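Local coordinates for acetone carboxylase alpha subunit (Xanthobacter autotrophicus Py2, PDB 5M45), which forms the alpha subunit of a multi-subunit carboxylase and belongs to the hydantoinase B/oxoprolinase family, at residues S522-F536 / I606-N620. Numbering follows the deposited sequence.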
# COMPACT_ATOMS: atom_id res chain seq x y z
N SER A 522 18.05 -14.91 -24.48
CA SER A 522 18.43 -16.00 -23.58
C SER A 522 17.25 -16.97 -23.42
O SER A 522 16.11 -16.53 -23.28
CB SER A 522 18.89 -15.46 -22.21
OG SER A 522 17.89 -14.71 -21.51
N LEU A 523 17.54 -18.29 -23.44
CA LEU A 523 16.54 -19.30 -23.15
C LEU A 523 16.74 -19.73 -21.71
O LEU A 523 17.84 -20.18 -21.33
CB LEU A 523 16.71 -20.54 -24.07
CG LEU A 523 15.70 -21.69 -23.89
CD1 LEU A 523 14.29 -21.20 -24.05
CD2 LEU A 523 15.93 -22.84 -24.85
N ARG A 524 15.67 -19.64 -20.92
CA ARG A 524 15.65 -20.07 -19.51
C ARG A 524 14.82 -21.34 -19.30
O ARG A 524 13.75 -21.50 -19.91
CB ARG A 524 15.09 -18.99 -18.61
CG ARG A 524 15.55 -17.56 -18.91
CD ARG A 524 17.06 -17.38 -18.98
NE ARG A 524 17.32 -15.95 -18.92
CZ ARG A 524 17.41 -15.21 -17.81
NH1 ARG A 524 17.35 -15.74 -16.61
NH2 ARG A 524 17.56 -13.89 -17.92
N MET A 525 15.30 -22.19 -18.41
CA MET A 525 14.55 -23.34 -17.90
C MET A 525 14.29 -23.12 -16.42
O MET A 525 15.21 -22.80 -15.66
CB MET A 525 15.31 -24.65 -18.11
CG MET A 525 14.45 -25.89 -17.83
SD MET A 525 15.18 -27.53 -18.24
CE MET A 525 16.28 -27.68 -16.84
N VAL A 526 13.04 -23.30 -15.98
CA VAL A 526 12.69 -23.18 -14.55
C VAL A 526 13.38 -24.31 -13.76
O VAL A 526 13.36 -25.48 -14.17
CB VAL A 526 11.17 -23.16 -14.37
CG1 VAL A 526 10.78 -23.04 -12.90
CG2 VAL A 526 10.54 -21.99 -15.14
N TRP A 527 13.99 -23.98 -12.62
CA TRP A 527 14.80 -24.93 -11.87
C TRP A 527 14.94 -24.56 -10.37
O TRP A 527 15.47 -23.48 -10.03
CB TRP A 527 16.20 -25.04 -12.52
CG TRP A 527 17.08 -26.01 -11.79
CD1 TRP A 527 18.13 -25.72 -10.94
CD2 TRP A 527 16.96 -27.42 -11.82
NE1 TRP A 527 18.66 -26.89 -10.45
CE2 TRP A 527 17.95 -27.95 -10.96
CE3 TRP A 527 16.06 -28.30 -12.45
CZ2 TRP A 527 18.11 -29.32 -10.76
CZ3 TRP A 527 16.21 -29.66 -12.26
CH2 TRP A 527 17.22 -30.17 -11.38
N ASN A 528 14.55 -25.49 -9.49
CA ASN A 528 14.54 -25.30 -8.04
C ASN A 528 13.56 -24.17 -7.58
O ASN A 528 13.79 -23.51 -6.55
CB ASN A 528 15.98 -25.09 -7.52
CG ASN A 528 16.22 -25.65 -6.12
OD1 ASN A 528 15.33 -26.15 -5.47
ND2 ASN A 528 17.46 -25.53 -5.64
N ALA A 529 12.51 -23.95 -8.36
CA ALA A 529 11.40 -23.05 -7.99
C ALA A 529 10.20 -23.86 -7.46
O ALA A 529 10.00 -25.02 -7.86
CB ALA A 529 10.94 -22.24 -9.22
N LYS A 530 9.39 -23.23 -6.60
CA LYS A 530 8.15 -23.83 -6.10
C LYS A 530 7.03 -22.80 -6.10
O LYS A 530 7.26 -21.60 -5.83
CB LYS A 530 8.33 -24.37 -4.67
CG LYS A 530 9.49 -25.37 -4.52
CD LYS A 530 10.76 -24.63 -4.09
CE LYS A 530 12.00 -25.52 -4.31
NZ LYS A 530 13.24 -24.84 -3.94
N ASP A 531 5.82 -23.24 -6.43
CA ASP A 531 4.64 -22.38 -6.47
C ASP A 531 4.95 -21.08 -7.26
O ASP A 531 4.73 -19.96 -6.79
CB ASP A 531 4.18 -22.07 -5.03
CG ASP A 531 3.68 -23.32 -4.28
OD1 ASP A 531 3.50 -24.38 -4.88
OD2 ASP A 531 3.41 -23.23 -3.05
N TRP A 532 5.47 -21.28 -8.47
CA TRP A 532 6.11 -20.26 -9.26
C TRP A 532 5.17 -19.73 -10.40
O TRP A 532 4.36 -20.50 -10.96
CB TRP A 532 7.43 -20.83 -9.84
CG TRP A 532 8.36 -19.79 -10.43
CD1 TRP A 532 8.66 -19.59 -11.74
CD2 TRP A 532 9.09 -18.79 -9.69
NE1 TRP A 532 9.52 -18.55 -11.86
CE2 TRP A 532 9.80 -18.04 -10.62
CE3 TRP A 532 9.22 -18.50 -8.33
CZ2 TRP A 532 10.62 -16.97 -10.24
CZ3 TRP A 532 10.03 -17.45 -7.95
CH2 TRP A 532 10.73 -16.70 -8.92
N THR A 533 5.30 -18.43 -10.70
CA THR A 533 4.61 -17.77 -11.86
C THR A 533 5.59 -16.88 -12.64
O THR A 533 6.60 -16.44 -12.08
CB THR A 533 3.43 -16.88 -11.44
OG1 THR A 533 3.90 -15.84 -10.57
CG2 THR A 533 2.35 -17.71 -10.76
N MET A 534 5.31 -16.65 -13.94
CA MET A 534 6.08 -15.70 -14.75
C MET A 534 5.16 -14.95 -15.74
O MET A 534 4.04 -15.39 -16.03
CB MET A 534 7.22 -16.39 -15.52
CG MET A 534 8.14 -17.27 -14.65
SD MET A 534 9.57 -18.00 -15.47
CE MET A 534 10.56 -16.54 -15.82
N PHE A 535 5.65 -13.84 -16.27
CA PHE A 535 4.94 -13.06 -17.28
C PHE A 535 5.93 -12.25 -18.15
O PHE A 535 7.13 -12.18 -17.86
CB PHE A 535 3.83 -12.19 -16.67
CG PHE A 535 4.30 -11.12 -15.68
CD1 PHE A 535 4.53 -11.44 -14.33
CD2 PHE A 535 4.44 -9.79 -16.08
CE1 PHE A 535 4.92 -10.47 -13.41
CE2 PHE A 535 4.83 -8.81 -15.18
CZ PHE A 535 5.07 -9.14 -13.86
N PHE A 536 5.39 -11.74 -19.26
CA PHE A 536 6.14 -10.97 -20.27
C PHE A 536 5.69 -9.51 -20.27
O PHE A 536 4.51 -9.22 -20.04
CB PHE A 536 5.87 -11.57 -21.69
CG PHE A 536 6.42 -12.96 -21.91
CD1 PHE A 536 5.70 -14.09 -21.56
CD2 PHE A 536 7.65 -13.14 -22.51
CE1 PHE A 536 6.20 -15.38 -21.76
CE2 PHE A 536 8.17 -14.43 -22.72
CZ PHE A 536 7.44 -15.56 -22.33
N ILE A 606 2.80 -8.75 -23.91
CA ILE A 606 2.35 -8.34 -22.56
C ILE A 606 1.38 -9.39 -22.02
O ILE A 606 0.39 -9.74 -22.67
CB ILE A 606 1.55 -7.02 -22.56
CG1 ILE A 606 2.39 -5.91 -23.10
CG2 ILE A 606 1.11 -6.69 -21.11
CD1 ILE A 606 1.63 -4.58 -23.25
N THR A 607 1.68 -9.90 -20.83
CA THR A 607 0.82 -10.84 -20.13
C THR A 607 0.79 -10.54 -18.62
O THR A 607 1.62 -9.79 -18.11
CB THR A 607 1.25 -12.31 -20.32
OG1 THR A 607 2.54 -12.53 -19.74
CG2 THR A 607 1.28 -12.73 -21.79
N THR A 608 -0.19 -11.12 -17.93
CA THR A 608 -0.20 -11.19 -16.47
C THR A 608 0.30 -12.56 -16.04
O THR A 608 0.38 -13.49 -16.87
CB THR A 608 -1.61 -10.93 -15.87
OG1 THR A 608 -2.57 -11.85 -16.43
CG2 THR A 608 -2.02 -9.49 -16.18
N GLU A 609 0.59 -12.71 -14.76
CA GLU A 609 1.24 -13.90 -14.22
C GLU A 609 0.51 -15.23 -14.57
O GLU A 609 -0.73 -15.30 -14.55
CB GLU A 609 1.56 -13.77 -12.72
CG GLU A 609 0.43 -13.91 -11.72
CD GLU A 609 0.88 -13.68 -10.24
OE1 GLU A 609 0.16 -12.95 -9.51
OE2 GLU A 609 1.92 -14.22 -9.79
N GLU A 610 1.31 -16.23 -14.95
CA GLU A 610 0.83 -17.58 -15.30
C GLU A 610 1.70 -18.62 -14.59
O GLU A 610 2.91 -18.41 -14.42
CB GLU A 610 0.88 -17.68 -16.85
CG GLU A 610 0.91 -19.03 -17.52
CD GLU A 610 0.86 -18.91 -19.04
OE1 GLU A 610 1.86 -19.25 -19.75
OE2 GLU A 610 -0.19 -18.42 -19.55
N MET A 611 1.09 -19.73 -14.15
CA MET A 611 1.81 -20.82 -13.45
C MET A 611 2.91 -21.43 -14.35
O MET A 611 2.65 -21.73 -15.53
CB MET A 611 0.85 -21.90 -12.97
CG MET A 611 -0.11 -21.43 -11.88
SD MET A 611 -1.37 -22.61 -11.45
CE MET A 611 -2.52 -22.35 -12.77
N PHE A 612 4.12 -21.54 -13.82
CA PHE A 612 5.22 -22.30 -14.44
C PHE A 612 5.75 -23.32 -13.40
O PHE A 612 5.75 -23.07 -12.16
CB PHE A 612 6.41 -21.40 -14.87
CG PHE A 612 6.23 -20.63 -16.17
CD1 PHE A 612 5.29 -19.59 -16.27
CD2 PHE A 612 7.07 -20.86 -17.25
CE1 PHE A 612 5.15 -18.87 -17.43
CE2 PHE A 612 6.93 -20.13 -18.44
CZ PHE A 612 5.97 -19.14 -18.54
N SER A 613 6.28 -24.43 -13.90
CA SER A 613 6.94 -25.45 -13.07
C SER A 613 8.34 -25.75 -13.57
O SER A 613 8.67 -25.47 -14.72
CB SER A 613 6.21 -26.78 -13.14
OG SER A 613 4.84 -26.60 -12.87
N ASP A 614 9.13 -26.42 -12.71
CA ASP A 614 10.45 -26.89 -13.09
C ASP A 614 10.39 -27.66 -14.43
O ASP A 614 9.45 -28.45 -14.66
CB ASP A 614 11.09 -27.78 -12.02
CG ASP A 614 11.77 -26.99 -10.89
OD1 ASP A 614 11.53 -25.75 -10.73
OD2 ASP A 614 12.54 -27.65 -10.10
N TYR A 615 11.39 -27.38 -15.28
CA TYR A 615 11.57 -27.90 -16.64
C TYR A 615 10.76 -27.17 -17.75
O TYR A 615 10.93 -27.47 -18.93
CB TYR A 615 11.41 -29.44 -16.73
CG TYR A 615 12.42 -30.21 -15.89
CD1 TYR A 615 13.67 -30.52 -16.39
CD2 TYR A 615 12.08 -30.72 -14.63
CE1 TYR A 615 14.58 -31.27 -15.67
CE2 TYR A 615 12.97 -31.48 -13.87
CZ TYR A 615 14.23 -31.75 -14.41
OH TYR A 615 15.17 -32.49 -13.72
N ASP A 616 9.92 -26.21 -17.38
CA ASP A 616 9.27 -25.29 -18.34
C ASP A 616 10.29 -24.28 -18.91
O ASP A 616 11.35 -24.02 -18.28
CB ASP A 616 8.08 -24.55 -17.71
CG ASP A 616 6.86 -25.44 -17.42
OD1 ASP A 616 6.84 -26.65 -17.77
OD2 ASP A 616 5.87 -24.89 -16.84
N LEU A 617 9.97 -23.73 -20.09
CA LEU A 617 10.87 -22.82 -20.82
C LEU A 617 10.27 -21.43 -21.00
O LEU A 617 9.07 -21.30 -21.17
CB LEU A 617 11.20 -23.38 -22.19
CG LEU A 617 11.97 -24.70 -22.27
CD1 LEU A 617 12.13 -25.12 -23.73
CD2 LEU A 617 13.32 -24.63 -21.58
N TYR A 618 11.14 -20.43 -20.98
CA TYR A 618 10.79 -19.00 -21.19
C TYR A 618 11.89 -18.36 -22.03
O TYR A 618 13.08 -18.47 -21.67
CB TYR A 618 10.68 -18.32 -19.80
CG TYR A 618 10.27 -16.84 -19.75
CD1 TYR A 618 11.10 -15.81 -20.22
CD2 TYR A 618 9.05 -16.45 -19.13
CE1 TYR A 618 10.74 -14.47 -20.15
CE2 TYR A 618 8.69 -15.11 -19.06
CZ TYR A 618 9.54 -14.12 -19.55
OH TYR A 618 9.20 -12.77 -19.46
N LEU A 619 11.51 -17.72 -23.16
CA LEU A 619 12.48 -16.96 -24.01
C LEU A 619 12.51 -15.48 -23.63
O LEU A 619 11.49 -14.82 -23.75
CB LEU A 619 12.14 -17.12 -25.50
CG LEU A 619 13.05 -16.36 -26.49
CD1 LEU A 619 14.44 -16.96 -26.48
CD2 LEU A 619 12.49 -16.37 -27.92
N ASN A 620 13.65 -14.98 -23.17
CA ASN A 620 13.89 -13.54 -22.95
C ASN A 620 14.54 -12.90 -24.18
O ASN A 620 15.68 -13.22 -24.52
CB ASN A 620 14.79 -13.31 -21.71
CG ASN A 620 14.54 -11.96 -21.04
OD1 ASN A 620 13.45 -11.43 -21.10
ND2 ASN A 620 15.56 -11.40 -20.40
O HOH W 1 11.64 -27.26 -7.65
O HOH W 2 8.36 -25.82 -9.87
O HOH W 3 6.09 -23.94 -9.62
O HOH W 4 2.57 -15.18 -18.72
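Tyr-618 fills the tightly packed part of this contact, its ring held between Phe-536 and Met-534. Phe-536 lies almost parallel over one face in an offset stack, centroids 4.0 Å apart and planes at 3°, while the CE methyl of Met-534 covers the opposite face; together they hold the ring's rotation. Tyr-618 OH donates to Phe-535 O over 2.7 Å, approaching from above the carbonyl plane, which ties down the end of the phenol. CB of Met-534 lies over the face of Phe-612, and with CG anti to the carbonyl carbon (chi1 -51°) the chain carries SD over the same ring, 4.4 Å from its centroid, a Met-aromatic contact. Each segment passes from one antiparallel sheet to another: 522-526 pairs with 617-620 in one, 532-535 with 610-612 in the other, and Met-534 of one sheet meets Tyr-618 of the other. The far end is wetter. There a type II turn from Ser-613 to Asp-616 presents the carboxylate of Asp-614 to the 527-529 loop, OD2 accepting from Asn-528 N (3.0 Å) and OD1, through its syn lone pair, from Ala-529 N (3.1 Å). Two waters also link Ala-529 O to Asp-614. Beside them Trp-527 turns its edge to the face of Tyr-615 in an offset edge-to-face pair, its NE1 bonded to an acidic side chain of another protein's chain.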